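Local coordinates for protein D-glycero-beta-D-manno-heptose-1,7-bisphosphate 7-phosphatase (Mesorhizobium loti, PDB 2O2X) that removes the C-7 phosphate of D-glycero-beta-D-manno-heptose 1,7-bisphosphate, with magnesium as cofactor, on the route to ADP-L-glycero-beta-D-manno-heptose, at residues 10-15 with 89-94; 17-22 with 114-119; 60-65 with 106-111. One frame throughout, in Å; residues are numbered along the deposited sequence. Where two conformers were deposited one is given.

Contact 1 of 3, residues 10-15 with 89-94; sequences HPLTEP and FGWSAF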
loop_
_atom_site.group_PDB
_atom_site.type_symbol
_atom_site.label_atom_id
_atom_site.label_comp_id
_atom_site.label_asym_id
_atom_site.label_seq_id
_atom_site.Cartn_x
_atom_site.Cartn_y
_atom_site.Cartn_z
ATOM N N HIS A 10 -4.114 12.985 -14.923
ATOM C CA HIS A 10 -3.524 12.282 -13.776
ATOM C C HIS A 10 -3.951 12.958 -12.481
ATOM O O HIS A 10 -3.908 14.189 -12.392
ATOM C CB HIS A 10 -2.006 12.256 -13.894
ATOM C CG HIS A 10 -1.524 11.512 -15.098
ATOM N ND1 HIS A 10 -0.392 11.873 -15.797
ATOM C CD2 HIS A 10 -2.041 10.441 -15.742
ATOM C CE1 HIS A 10 -0.228 11.045 -16.812
ATOM N NE2 HIS A 10 -1.208 10.163 -16.796
ATOM N N PRO A 11 -4.390 12.165 -11.477
ATOM C CA PRO A 11 -4.839 12.711 -10.190
ATOM C C PRO A 11 -3.671 13.158 -9.285
ATOM O O PRO A 11 -3.517 12.720 -8.143
ATOM C CB PRO A 11 -5.599 11.551 -9.587
ATOM C CG PRO A 11 -4.935 10.389 -10.107
ATOM C CD PRO A 11 -4.524 10.702 -11.503
ATOM N N LEU A 12 -2.880 14.076 -9.795
ATOM C CA LEU A 12 -1.750 14.615 -9.046
ATOM C C LEU A 12 -2.187 15.718 -8.122
ATOM O O LEU A 12 -2.919 16.628 -8.546
ATOM C CB LEU A 12 -0.687 15.147 -10.001
ATOM C CG LEU A 12 -0.094 14.147 -10.980
ATOM C CD1 LEU A 12 0.967 14.846 -11.805
ATOM C CD2 LEU A 12 0.488 12.953 -10.243
ATOM N N THR A 13 -1.751 15.675 -6.874
ATOM C CA THR A 13 -1.982 16.780 -5.953
ATOM C C THR A 13 -0.786 17.729 -5.956
ATOM O O THR A 13 -0.885 18.866 -5.513
ATOM C CB THR A 13 -2.253 16.271 -4.542
ATOM O OG1 THR A 13 -1.139 15.470 -4.123
ATOM C CG2 THR A 13 -3.519 15.412 -4.537
ATOM N N GLU A 14 0.350 17.238 -6.443
ATOM C CA GLU A 14 1.553 18.031 -6.668
ATOM C C GLU A 14 2.419 17.229 -7.627
ATOM O O GLU A 14 2.065 16.090 -7.958
ATOM C CB GLU A 14 2.264 18.381 -5.363
ATOM C CG GLU A 14 2.472 17.251 -4.445
ATOM C CD GLU A 14 3.199 17.671 -3.174
ATOM O OE1 GLU A 14 4.429 17.815 -3.214
ATOM O OE2 GLU A 14 2.549 17.838 -2.130
ATOM N N PRO A 15 3.519 17.810 -8.143
ATOM C CA PRO A 15 4.171 17.125 -9.251
ATOM C C PRO A 15 4.620 15.688 -8.936
ATOM O O PRO A 15 4.678 14.879 -9.840
ATOM C CB PRO A 15 5.376 18.007 -9.549
ATOM C CG PRO A 15 4.910 19.368 -9.114
ATOM C CD PRO A 15 4.140 19.138 -7.887
ATOM N N PHE A 89 10.812 6.560 -15.977
ATOM C CA PHE A 89 9.444 6.601 -16.531
ATOM C C PHE A 89 8.708 7.792 -15.900
ATOM O O PHE A 89 9.255 8.520 -15.082
ATOM C CB PHE A 89 8.698 5.270 -16.385
ATOM C CG PHE A 89 8.574 4.783 -14.953
ATOM C CD1 PHE A 89 9.569 4.012 -14.401
ATOM C CD2 PHE A 89 7.436 5.029 -14.211
ATOM C CE1 PHE A 89 9.464 3.559 -13.090
ATOM C CE2 PHE A 89 7.310 4.568 -12.907
ATOM C CZ PHE A 89 8.343 3.832 -12.344
ATOM N N GLY A 90 7.462 7.996 -16.327
ATOM C CA GLY A 90 6.623 9.075 -15.835
ATOM C C GLY A 90 5.282 8.612 -15.317
ATOM O O GLY A 90 4.989 7.410 -15.230
ATOM N N TRP A 91 4.447 9.575 -14.968
ATOM C CA TRP A 91 3.130 9.288 -14.437
ATOM C C TRP A 91 2.236 8.577 -15.425
ATOM O O TRP A 91 1.353 7.852 -15.011
ATOM C CB TRP A 91 2.445 10.527 -13.885
ATOM C CG TRP A 91 3.009 10.968 -12.561
ATOM C CD1 TRP A 91 3.597 12.150 -12.293
ATOM C CD2 TRP A 91 2.993 10.234 -11.317
ATOM N NE1 TRP A 91 3.981 12.211 -10.972
ATOM C CE2 TRP A 91 3.611 11.048 -10.345
ATOM C CE3 TRP A 91 2.515 8.967 -10.942
ATOM C CZ2 TRP A 91 3.759 10.654 -9.007
ATOM C CZ3 TRP A 91 2.678 8.562 -9.611
ATOM C CH2 TRP A 91 3.303 9.407 -8.665
ATOM N N SER A 92 2.442 8.760 -16.738
ATOM C CA SER A 92 1.624 8.021 -17.700
ATOM C C SER A 92 1.908 6.520 -17.674
ATOM O O SER A 92 0.997 5.698 -17.746
ATOM C CB SER A 92 1.815 8.590 -19.104
ATOM O OG SER A 92 1.181 9.854 -19.154
ATOM N N ALA A 93 3.177 6.179 -17.529
ATOM C CA ALA A 93 3.546 4.780 -17.373
ATOM C C ALA A 93 2.986 4.214 -16.064
ATOM O O ALA A 93 2.476 3.087 -16.035
ATOM C CB ALA A 93 5.027 4.610 -17.431
ATOM N N PHE A 94 3.078 4.984 -14.970
ATOM C CA PHE A 94 2.482 4.550 -13.712
ATOM C C PHE A 94 0.992 4.270 -13.916
ATOM O O PHE A 94 0.446 3.275 -13.437
ATOM C CB PHE A 94 2.660 5.595 -12.598
ATOM C CG PHE A 94 1.935 5.232 -11.330
ATOM C CD1 PHE A 94 2.472 4.285 -10.460
ATOM C CD2 PHE A 94 0.700 5.752 -11.026
ATOM C CE1 PHE A 94 1.830 3.934 -9.324
ATOM C CE2 PHE A 94 0.030 5.384 -9.903
ATOM C CZ PHE A 94 0.590 4.479 -9.036
#
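At one margin of the HAD-like phosphatase fold, the outermost strand 12-14 and its flanks meet the first turn of helix 91-107, for which Gly90 is the N-cap. The indole of Trp91 carries the contact. Its NE1-H points at the backbone O of Pro15, NE1 to O 3.0 Å, with 156° at the hydrogen. The acceptor lies near the ring plane and the N-H meets it in the carbonyl plane, so the bond helps to fix the rotation of the indole. Leu12 sits over one face of the same ring: CD2 stands 3.6 Å from the centroid of the five-membered ring and 8° off its normal, a CH-pi contact, while CD1 reaches Trp91 CD1 at 3.8 Å. A chi1 of -59° sets CG beside the backbone N, and chi2, near anti, turns the two methyls to the ring. The His10 ring lies against the CB of Trp91, its ND1 3.7 Å from that carbon, and carries the Trp91 carbonyl oxygen over one face; the side chains cross obliquely. Farther out, Trp18 meets the rings of both Trp91 and His10, and the Phe94 ring takes Trp91 CZ3 over its face at 3.7 Å. An alanine in place of Trp91 would remove the indole N-H and the ring under Leu12, and would probably loosen the hold of the 10-15 segment on the helix start. The Trp91 side chain lies about 5 Å from that of Gln81, a probable substrate-binding residue. Ser92, an exposed residue, brings its OG to the edge of the His10 ring in plane, 3.0 Å from CE1.

Contact 2 of 3, residues 17-22 with 114-119; sequences VWIERI and MVLACA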
loop_
_atom_site.group_PDB
_atom_site.type_symbol
_atom_site.label_atom_id
_atom_site.label_comp_id
_atom_site.label_asym_id
_atom_site.label_seq_id
_atom_site.Cartn_x
_atom_site.Cartn_y
_atom_site.Cartn_z
ATOM N N VAL A 17 3.116 13.624 -6.383
ATOM C CA VAL A 17 2.153 12.899 -5.566
ATOM C C VAL A 17 0.863 12.631 -6.307
ATOM O O VAL A 17 0.211 13.559 -6.800
ATOM C CB VAL A 17 1.838 13.602 -4.245
ATOM C CG1 VAL A 17 0.870 12.747 -3.420
ATOM C CG2 VAL A 17 3.105 13.916 -3.468
ATOM N N TRP A 18 0.474 11.359 -6.334
ATOM C CA TRP A 18 -0.724 10.857 -6.993
ATOM C C TRP A 18 -1.648 10.325 -5.918
ATOM O O TRP A 18 -1.227 9.477 -5.115
ATOM C CB TRP A 18 -0.308 9.726 -7.925
ATOM C CG TRP A 18 -1.370 8.901 -8.622
ATOM C CD1 TRP A 18 -2.260 8.050 -8.062
ATOM C CD2 TRP A 18 -1.539 8.764 -10.038
ATOM N NE1 TRP A 18 -3.022 7.458 -9.023
ATOM C CE2 TRP A 18 -2.587 7.858 -10.250
ATOM C CE3 TRP A 18 -0.911 9.335 -11.144
ATOM C CZ2 TRP A 18 -3.041 7.522 -11.526
ATOM C CZ3 TRP A 18 -1.342 8.992 -12.396
ATOM C CH2 TRP A 18 -2.398 8.100 -12.580
ATOM N N ILE A 19 -2.907 10.764 -5.888
ATOM C CA ILE A 19 -3.882 10.278 -4.919
ATOM C C ILE A 19 -5.188 10.027 -5.652
ATOM O O ILE A 19 -5.747 10.941 -6.277
ATOM C CB ILE A 19 -4.122 11.268 -3.780
ATOM C CG1 ILE A 19 -2.795 11.640 -3.111
ATOM C CG2 ILE A 19 -5.101 10.664 -2.770
ATOM C CD1 ILE A 19 -2.917 12.576 -1.923
ATOM N N GLU A 20 -5.673 8.792 -5.587
ATOM C CA GLU A 20 -6.778 8.348 -6.440
ATOM C C GLU A 20 -7.698 7.423 -5.650
ATOM O O GLU A 20 -7.269 6.363 -5.177
ATOM C CB GLU A 20 -6.193 7.570 -7.622
ATOM C CG GLU A 20 -7.170 7.072 -8.618
ATOM C CD GLU A 20 -6.533 6.220 -9.683
ATOM O OE1 GLU A 20 -5.358 5.757 -9.517
ATOM O OE2 GLU A 20 -7.260 5.943 -10.658
ATOM N N ARG A 21 -8.972 7.792 -5.536
ATOM C CA ARG A 21 -9.994 6.903 -4.981
ATOM C C ARG A 21 -10.358 5.885 -6.060
ATOM O O ARG A 21 -10.509 6.249 -7.231
ATOM C CB ARG A 21 -11.217 7.704 -4.534
ATOM C CG ARG A 21 -12.285 6.924 -3.817
ATOM C CD ARG A 21 -11.924 6.555 -2.388
ATOM N NE ARG A 21 -13.150 6.177 -1.676
ATOM C CZ ARG A 21 -13.699 4.978 -1.755
ATOM N NH1 ARG A 21 -13.130 4.023 -2.478
ATOM N NH2 ARG A 21 -14.815 4.718 -1.101
ATOM N N ILE A 22 -10.434 4.605 -5.690
ATOM C CA ILE A 22 -10.697 3.505 -6.623
ATOM C C ILE A 22 -12.054 2.898 -6.320
ATOM O O ILE A 22 -12.327 2.498 -5.197
ATOM C CB ILE A 22 -9.654 2.381 -6.485
ATOM C CG1 ILE A 22 -8.244 2.895 -6.753
ATOM C CG2 ILE A 22 -9.970 1.208 -7.387
ATOM C CD1 ILE A 22 -7.974 3.391 -8.118
HETATM N N MSE A 114 -8.201 2.733 -2.657
HETATM C CA MSE A 114 -7.489 3.991 -2.851
HETATM C C MSE A 114 -6.050 3.657 -3.244
HETATM O O MSE A 114 -5.491 2.646 -2.778
HETATM C CB MSE A 114 -7.527 4.834 -1.585
HETATM C CG MSE A 114 -6.866 6.178 -1.705
HETATM SE SE MSE A 114 -7.113 7.367 -0.207
HETATM C CE MSE A 114 -8.895 7.962 -0.623
ATOM N N VAL A 115 -5.475 4.487 -4.104
ATOM C CA VAL A 115 -4.042 4.400 -4.449
ATOM C C VAL A 115 -3.368 5.737 -4.180
ATOM O O VAL A 115 -3.833 6.768 -4.691
ATOM C CB VAL A 115 -3.847 4.039 -5.938
ATOM C CG1 VAL A 115 -2.359 4.045 -6.327
ATOM C CG2 VAL A 115 -4.479 2.680 -6.252
ATOM N N LEU A 116 -2.282 5.725 -3.405
ATOM C CA LEU A 116 -1.395 6.874 -3.239
ATOM C C LEU A 116 -0.004 6.488 -3.698
ATOM O O LEU A 116 0.459 5.370 -3.448
ATOM C CB LEU A 116 -1.354 7.411 -1.818
ATOM C CG LEU A 116 -2.731 7.726 -1.217
ATOM C CD1 LEU A 116 -3.282 6.555 -0.444
ATOM C CD2 LEU A 116 -2.631 8.890 -0.225
ATOM N N ALA A 117 0.652 7.392 -4.411
ATOM C CA ALA A 117 1.994 7.161 -4.893
ATOM C C ALA A 117 2.834 8.421 -4.798
ATOM O O ALA A 117 2.327 9.548 -4.988
ATOM C CB ALA A 117 1.974 6.667 -6.332
ATOM N N CYS A 118 4.099 8.231 -4.482
ATOM C CA CYS A 118 5.061 9.327 -4.279
ATOM C C CYS A 118 6.283 9.128 -5.153
ATOM O O CYS A 118 6.979 8.126 -5.013
ATOM C CB CYS A 118 5.478 9.417 -2.836
ATOM S SG CYS A 118 6.580 10.866 -2.585
ATOM N N ALA A 119 6.554 10.101 -6.032
ATOM C CA ALA A 119 7.661 10.026 -7.002
ATOM C C ALA A 119 8.984 10.554 -6.467
ATOM O O ALA A 119 10.039 10.230 -7.021
ATOM C CB ALA A 119 7.301 10.781 -8.243
#
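Strands 17-21 and 114-118 run antiparallel, their axes 4.7 Å apart, as neighbours in the central sheet. Four backbone hydrogen bonds join them in two reciprocal pairs, Trp18 with Ala117 and Glu20 with Val115. The straightest is Trp18 N to Ala117 O, 2.9 Å and 174° at the hydrogen; Glu20 N meets Val115 O nearly along the C=O axis. CA-H groups of the non-hydrogen-bonded residues Val17, Ile19, Leu116 and Met114 add contacts to the same carbonyls, the shortest from Leu116 CA to Trp18 O at 3.2 Å.

Apolar contacts divide between the two faces. With Val17 and Arg21, Ile19 and Leu116 share one face, where Leu116 CD2 sits 4.0 Å from Ile19 CG2; there the Arg21 chain crosses Met114, a selenomethionine, at about a right angle, CD to CE 3.8 Å. On the other face Trp18 CB meets Ala117 CB at 4.1 Å; just past the strand end, Ile22 CG1 touches Val115 CG2.

One polar side-chain bond runs along strand 17-21: Trp18 NE1 gives its hydrogen to Glu20 OE1 at 2.9 Å, from above the carboxylate plane.

Helix 91-107 covers the Trp18 and Val115 face, helix 141-150 packs on Ile19 and Met114, and strand 75-80 continues the sheet beyond 114-118.

Contact 3 of 3, residues 60-65 with 106-111; sequences QMLPAI and REEGVF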
loop_
_atom_site.group_PDB
_atom_site.type_symbol
_atom_site.label_atom_id
_atom_site.label_comp_id
_atom_site.label_asym_id
_atom_site.label_seq_id
_atom_site.Cartn_x
_atom_site.Cartn_y
_atom_site.Cartn_z
ATOM N N GLN A 60 0.181 -14.960 -3.368
ATOM C CA GLN A 60 0.078 -15.113 -1.907
ATOM C C GLN A 60 -0.463 -13.861 -1.188
ATOM O O GLN A 60 -0.823 -13.937 -0.027
ATOM C CB GLN A 60 1.388 -15.629 -1.311
ATOM C CG GLN A 60 2.617 -14.837 -1.591
ATOM C CD GLN A 60 3.379 -15.267 -2.858
ATOM O OE1 GLN A 60 2.915 -15.066 -3.993
ATOM N NE2 GLN A 60 4.574 -15.796 -2.671
HETATM N N MSE A 61 -0.571 -12.740 -1.901
HETATM C CA MSE A 61 -1.226 -11.554 -1.332
HETATM C C MSE A 61 -2.740 -11.585 -1.538
HETATM O O MSE A 61 -3.492 -10.856 -0.893
HETATM C CB MSE A 61 -0.643 -10.251 -1.916
HETATM C CG MSE A 61 -0.911 -9.006 -1.086
HETATM SE SE MSE A 61 -0.432 -9.067 0.788
HETATM C CE MSE A 61 1.289 -9.890 0.626
ATOM N N LEU A 62 -3.206 -12.387 -2.495
ATOM C CA LEU A 62 -4.618 -12.333 -2.855
ATOM C C LEU A 62 -5.572 -12.743 -1.713
ATOM O O LEU A 62 -6.615 -12.108 -1.553
ATOM C CB LEU A 62 -4.892 -13.170 -4.112
ATOM C CG LEU A 62 -4.175 -12.659 -5.375
ATOM C CD1 LEU A 62 -4.292 -13.624 -6.539
ATOM C CD2 LEU A 62 -4.693 -11.283 -5.772
ATOM N N PRO A 63 -5.225 -13.767 -0.886
ATOM C CA PRO A 63 -6.097 -14.049 0.259
ATOM C C PRO A 63 -6.276 -12.860 1.200
ATOM O O PRO A 63 -7.330 -12.681 1.790
ATOM C CB PRO A 63 -5.379 -15.206 0.957
ATOM C CG PRO A 63 -4.659 -15.885 -0.152
ATOM C CD PRO A 63 -4.133 -14.757 -0.965
ATOM N N ALA A 64 -5.225 -12.076 1.388
ATOM C CA ALA A 64 -5.337 -10.894 2.271
ATOM C C ALA A 64 -6.265 -9.840 1.711
ATOM O O ALA A 64 -7.082 -9.275 2.446
ATOM C CB ALA A 64 -3.951 -10.305 2.526
ATOM N N ILE A 65 -6.142 -9.542 0.424
ATOM C CA ILE A 65 -7.029 -8.577 -0.192
ATOM C C ILE A 65 -8.480 -9.087 -0.147
ATOM O O ILE A 65 -9.374 -8.351 0.235
ATOM C CB ILE A 65 -6.593 -8.244 -1.641
ATOM C CG1 ILE A 65 -5.148 -7.726 -1.682
ATOM C CG2 ILE A 65 -7.500 -7.181 -2.245
ATOM C CD1 ILE A 65 -4.636 -7.472 -3.057
ATOM N N ARG A 106 -8.926 -7.561 -10.425
ATOM C CA ARG A 106 -10.337 -7.741 -10.807
ATOM C C ARG A 106 -10.599 -9.147 -11.336
ATOM O O ARG A 106 -11.606 -9.767 -10.990
ATOM C CB ARG A 106 -10.752 -6.716 -11.863
ATOM C CG ARG A 106 -12.277 -6.680 -12.095
ATOM C CD ARG A 106 -12.681 -5.914 -13.343
ATOM N NE ARG A 106 -12.204 -6.538 -14.582
ATOM C CZ ARG A 106 -12.768 -7.592 -15.183
ATOM N NH1 ARG A 106 -13.854 -8.174 -14.685
ATOM N NH2 ARG A 106 -12.239 -8.074 -16.304
ATOM N N GLU A 107 -9.681 -9.651 -12.146
ATOM C CA GLU A 107 -9.813 -10.998 -12.704
ATOM C C GLU A 107 -9.740 -12.081 -11.640
ATOM O O GLU A 107 -10.229 -13.179 -11.849
ATOM C CB GLU A 107 -8.754 -11.233 -13.769
ATOM C CG GLU A 107 -9.006 -10.410 -15.027
ATOM C CD GLU A 107 -7.869 -10.483 -16.027
ATOM O OE1 GLU A 107 -6.924 -11.275 -15.828
ATOM O OE2 GLU A 107 -7.908 -9.736 -17.031
ATOM N N GLU A 108 -9.126 -11.767 -10.494
ATOM C CA GLU A 108 -9.093 -12.658 -9.328
ATOM C C GLU A 108 -10.240 -12.417 -8.346
ATOM O O GLU A 108 -10.332 -13.074 -7.283
ATOM C CB GLU A 108 -7.759 -12.479 -8.573
ATOM C CG GLU A 108 -6.498 -12.789 -9.359
ATOM C CD GLU A 108 -6.395 -14.223 -9.791
ATOM O OE1 GLU A 108 -6.890 -15.124 -9.070
ATOM O OE2 GLU A 108 -5.815 -14.441 -10.874
ATOM N N GLY A 109 -11.092 -11.449 -8.671
ATOM C CA GLY A 109 -12.251 -11.127 -7.880
ATOM C C GLY A 109 -11.974 -10.289 -6.655
ATOM O O GLY A 109 -12.751 -10.314 -5.690
ATOM N N VAL A 110 -10.873 -9.536 -6.671
ATOM C CA VAL A 110 -10.513 -8.690 -5.522
ATOM C C VAL A 110 -10.269 -7.259 -6.002
ATOM O O VAL A 110 -10.144 -6.998 -7.206
ATOM C CB VAL A 110 -9.306 -9.253 -4.695
ATOM C CG1 VAL A 110 -9.565 -10.726 -4.298
ATOM C CG2 VAL A 110 -7.985 -9.155 -5.468
ATOM N N PHE A 111 -10.261 -6.338 -5.053
ATOM C CA PHE A 111 -10.145 -4.931 -5.394
ATOM C C PHE A 111 -9.461 -4.126 -4.300
ATOM O O PHE A 111 -9.291 -4.581 -3.166
ATOM C CB PHE A 111 -11.530 -4.337 -5.680
ATOM C CG PHE A 111 -12.557 -4.776 -4.736
ATOM C CD1 PHE A 111 -12.686 -4.183 -3.500
ATOM C CD2 PHE A 111 -13.403 -5.838 -5.050
ATOM C CE1 PHE A 111 -13.661 -4.611 -2.590
ATOM C CE2 PHE A 111 -14.372 -6.258 -4.156
ATOM C CZ PHE A 111 -14.502 -5.649 -2.927
#
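Leu62 and Ile65, one helical turn apart, direct their side chains from helix 62-71 to the chain that leaves helix 91-107. Both cross Val110 at about a right angle, so the valine is met by two branched side chains instead of lying alongside either. Ile65 uses its CG2 branch, which is anti to the backbone N and 3.7 Å from Val110 CB. The same methyl comes within 3.3 Å of the backbone O of Phe111, a close approach of a carbon to a carbonyl whose oxygen accepts a hydrogen bond from Asn69 ND2.

Leu62 divides its branches. CD2 reaches Val110 CG2 at 3.9 Å, the gamma carbon that sits flanked by both the backbone N and the carbonyl carbon. CD1 turns to Glu108 and touches its CG at 3.7 Å. These two side chains likewise cross at about a right angle. Glu108 is bent at chi2, -63°, and its aliphatic part lies against the leucine, with the carboxyl carbon CD 3.9 Å from Leu62 CD1. The meeting is therefore apolar even where an acidic residue takes part. Leu105 of helix 91-107 touches Leu62, Ile65 and Val110, and Leu57 touches Leu62 and Glu108.

Gly109 leaves helical geometry with phi 79°, and two bonds run back into the last turn, among them Gly109 N to Arg106 O at 2.9 Å. This is a Schellman motif: it ends helix 91-107 and turns the chain so that Val110 faces helix 62-71, within the helix-to-strand connection leading to strand 114-118 in this HAD-like alpha/beta fold.

Overall arrangement
Contacts 1 and 2 adjoin, with centres 9 Å apart. Pro11 O probably accepts a hydrogen bond from Ile19 N at 3.0 Å, and Trp91 CE3 lies 3.5 Å from Trp18 CE3, so Trp18 joins strand 17-21 to the helix start. Contact 3 sits at the far end of helix 91-107, its centre about 25 Å from that of contact 1, and its loop leads into strand 114-118 of contact 2. The probable catalytic site is nearest contact 2: the side chain of Ala117 is about 4 Å from that of Thr79, thought to stabilise the phosphoryl group. In contact 3, the side chain of Ile65 stays about 11 Å from that of Asp37, the probable nucleophile.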